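Local coordinates for protein phospholipase C-beta (PLC-beta) (Sepia officinalis, PDB 3QR0) that belongs to the phospholipase C-beta family and joins PH, EF-hand-like, TIM-barrel and C2 domains in one chain that carries a calcium ion, at residues Asp282-Val287 / Gly295-Glu300. Numbering follows the deposited sequence.
Sequences DYESAV and GQLTKE
E284 reaches from the helix containing 282-287 to the start of the next helix and grips T298, its N-cap residue, with a single carboxylate oxygen. The E284 chain leaves with CG anti to the carbonyl carbon and then folds at chi2 (-63°), crossing the T298 side chain obliquely. OE2 accepts two hydrogen bonds of different approach. The hydroxyl OG1 of T298 meets the syn lone pair of E284 OE2 at 2.6 Å, whereas the backbone N of T298, 2.7 Å from E284 OE2, comes from above the carboxylate plane along a nearly straight bond (170°). With chi1 at 60°, OG1 sits between the backbone N and carbonyl carbon of T298, where it can donate to E284 and also accept from G301 N, capping the helix. The negative carboxylate beside this helix start is probably favoured by the helix dipole. The other oxygen, OE1, is held by N288 ND2 and weakly by a water that also donates to Q296 O (2.7 Å from the water to Q296 O), bridging the two segments.

Apolar packing flanks the polar centre. The L297 tip, CD1, lies 4.1 Å from Y283 CB, at the edge of the tyrosine ring and near its plane. The same CD1 also lies against the charged E284 OE2, at 3.6 Å. One turn beyond E284, V287 crosses E300 at about a right angle, and its CG1 presses tightly on E300 CB at 3.3 Å; the bent E300 chain leads its carboxylate away.

The contact joins helix 273-288 to the start of helix 299-307, both within the EF-hand-like region. The short, weakly bonded strand 296-297 pairs antiparallel with 245-246 through backbone hydrogen bonds of L297 with I245, while helix 215-225 packs on V287 and E300 through F219 and L223.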
loop_
_atom_site.group_PDB
_atom_site.type_symbol
_atom_site.label_atom_id
_atom_site.label_comp_id
_atom_site.label_asym_id
_atom_site.label_seq_id
_atom_site.Cartn_x
_atom_site.Cartn_y
_atom_site.Cartn_z
ATOM N N ASP A 282 29.984 14.345 -3.493
ATOM C CA ASP A 282 29.257 13.259 -4.150
ATOM C C ASP A 282 28.435 13.773 -5.321
ATOM O O ASP A 282 28.524 13.245 -6.418
ATOM C CB ASP A 282 28.315 12.536 -3.172
ATOM C CG ASP A 282 29.052 11.642 -2.183
ATOM O OD1 ASP A 282 30.173 11.184 -2.497
ATOM O OD2 ASP A 282 28.496 11.387 -1.086
ATOM N N TYR A 283 27.638 14.809 -5.079
ATOM C CA TYR A 283 26.689 15.289 -6.081
ATOM C C TYR A 283 27.418 16.034 -7.196
ATOM O O TYR A 283 27.109 15.851 -8.374
ATOM C CB TYR A 283 25.607 16.175 -5.445
ATOM C CG TYR A 283 24.957 15.583 -4.199
ATOM C CD1 TYR A 283 24.628 14.232 -4.131
ATOM C CD2 TYR A 283 24.665 16.379 -3.096
ATOM C CE1 TYR A 283 24.032 13.689 -2.996
ATOM C CE2 TYR A 283 24.075 15.842 -1.952
ATOM C CZ TYR A 283 23.758 14.496 -1.913
ATOM O OH TYR A 283 23.172 13.951 -0.788
ATOM N N GLU A 284 28.396 16.854 -6.816
ATOM C CA GLU A 284 29.194 17.597 -7.785
ATOM C C GLU A 284 30.092 16.694 -8.627
ATOM O O GLU A 284 30.330 16.990 -9.792
ATOM C CB GLU A 284 30.025 18.674 -7.090
ATOM C CG GLU A 284 29.202 19.856 -6.648
ATOM C CD GLU A 284 28.563 20.583 -7.823
ATOM O OE1 GLU A 284 29.272 20.836 -8.830
ATOM O OE2 GLU A 284 27.354 20.892 -7.745
ATOM N N SER A 285 30.581 15.602 -8.043
ATOM C CA SER A 285 31.302 14.577 -8.805
ATOM C C SER A 285 30.430 14.011 -9.925
ATOM O O SER A 285 30.869 13.914 -11.076
ATOM C CB SER A 285 31.756 13.437 -7.889
ATOM O OG SER A 285 32.767 13.877 -6.999
ATOM N N ALA A 286 29.197 13.645 -9.574
ATOM C CA ALA A 286 28.234 13.092 -10.528
ATOM C C ALA A 286 27.845 14.068 -11.643
ATOM O O ALA A 286 27.680 13.663 -12.791
ATOM C CB ALA A 286 26.977 12.616 -9.794
ATOM N N VAL A 287 27.714 15.349 -11.310
ATOM C CA VAL A 287 27.217 16.344 -12.264
ATOM C C VAL A 287 28.314 17.132 -12.995
ATOM O O VAL A 287 28.148 17.447 -14.174
ATOM C CB VAL A 287 26.242 17.313 -11.570
ATOM C CG1 VAL A 287 25.948 18.516 -12.449
ATOM C CG2 VAL A 287 24.950 16.577 -11.209
ATOM N N GLY A 295 33.227 22.171 -1.466
ATOM C CA GLY A 295 32.233 22.886 -0.677
ATOM C C GLY A 295 31.392 23.872 -1.469
ATOM O O GLY A 295 30.970 24.894 -0.932
ATOM N N GLN A 296 31.146 23.570 -2.742
ATOM C CA GLN A 296 30.331 24.432 -3.593
ATOM C C GLN A 296 29.361 23.598 -4.422
ATOM O O GLN A 296 29.769 22.893 -5.345
ATOM C CB GLN A 296 31.211 25.284 -4.512
ATOM C CG GLN A 296 32.003 26.373 -3.788
ATOM C CD GLN A 296 32.525 27.452 -4.724
ATOM O OE1 GLN A 296 31.819 27.911 -5.621
ATOM N NE2 GLN A 296 33.768 27.876 -4.505
ATOM N N LEU A 297 28.078 23.681 -4.077
ATOM C CA LEU A 297 27.029 22.938 -4.759
ATOM C C LEU A 297 26.376 23.819 -5.822
ATOM O O LEU A 297 25.891 24.913 -5.523
ATOM C CB LEU A 297 25.982 22.458 -3.748
ATOM C CG LEU A 297 24.860 21.552 -4.260
ATOM C CD1 LEU A 297 25.409 20.230 -4.785
ATOM C CD2 LEU A 297 23.828 21.308 -3.157
ATOM N N THR A 298 26.373 23.327 -7.059
ATOM C CA THR A 298 25.803 24.037 -8.202
ATOM C C THR A 298 24.303 23.758 -8.336
ATOM O O THR A 298 23.752 22.906 -7.637
ATOM C CB THR A 298 26.505 23.617 -9.521
ATOM O OG1 THR A 298 26.338 22.210 -9.727
ATOM C CG2 THR A 298 28.000 23.939 -9.476
ATOM N N LYS A 299 23.655 24.482 -9.245
ATOM C CA LYS A 299 22.228 24.304 -9.535
ATOM C C LYS A 299 21.900 22.856 -9.924
ATOM O O LYS A 299 20.913 22.285 -9.466
ATOM C CB LYS A 299 21.834 25.256 -10.665
ATOM C CG LYS A 299 20.356 25.297 -10.996
ATOM C CD LYS A 299 20.038 26.437 -11.960
ATOM C CE LYS A 299 20.720 26.257 -13.314
ATOM N NZ LYS A 299 20.262 27.264 -14.310
ATOM N N GLU A 300 22.753 22.267 -10.756
ATOM C CA GLU A 300 22.560 20.896 -11.223
ATOM C C GLU A 300 22.848 19.894 -10.103
ATOM O O GLU A 300 22.199 18.852 -10.015
ATOM C CB GLU A 300 23.451 20.613 -12.438
ATOM C CG GLU A 300 23.051 21.361 -13.719
ATOM C CD GLU A 300 23.452 22.836 -13.746
ATOM O OE1 GLU A 300 24.345 23.263 -12.969
ATOM O OE2 GLU A 300 22.867 23.582 -14.564
HETATM O O HOH W 1 31.147 22.565 -7.611
#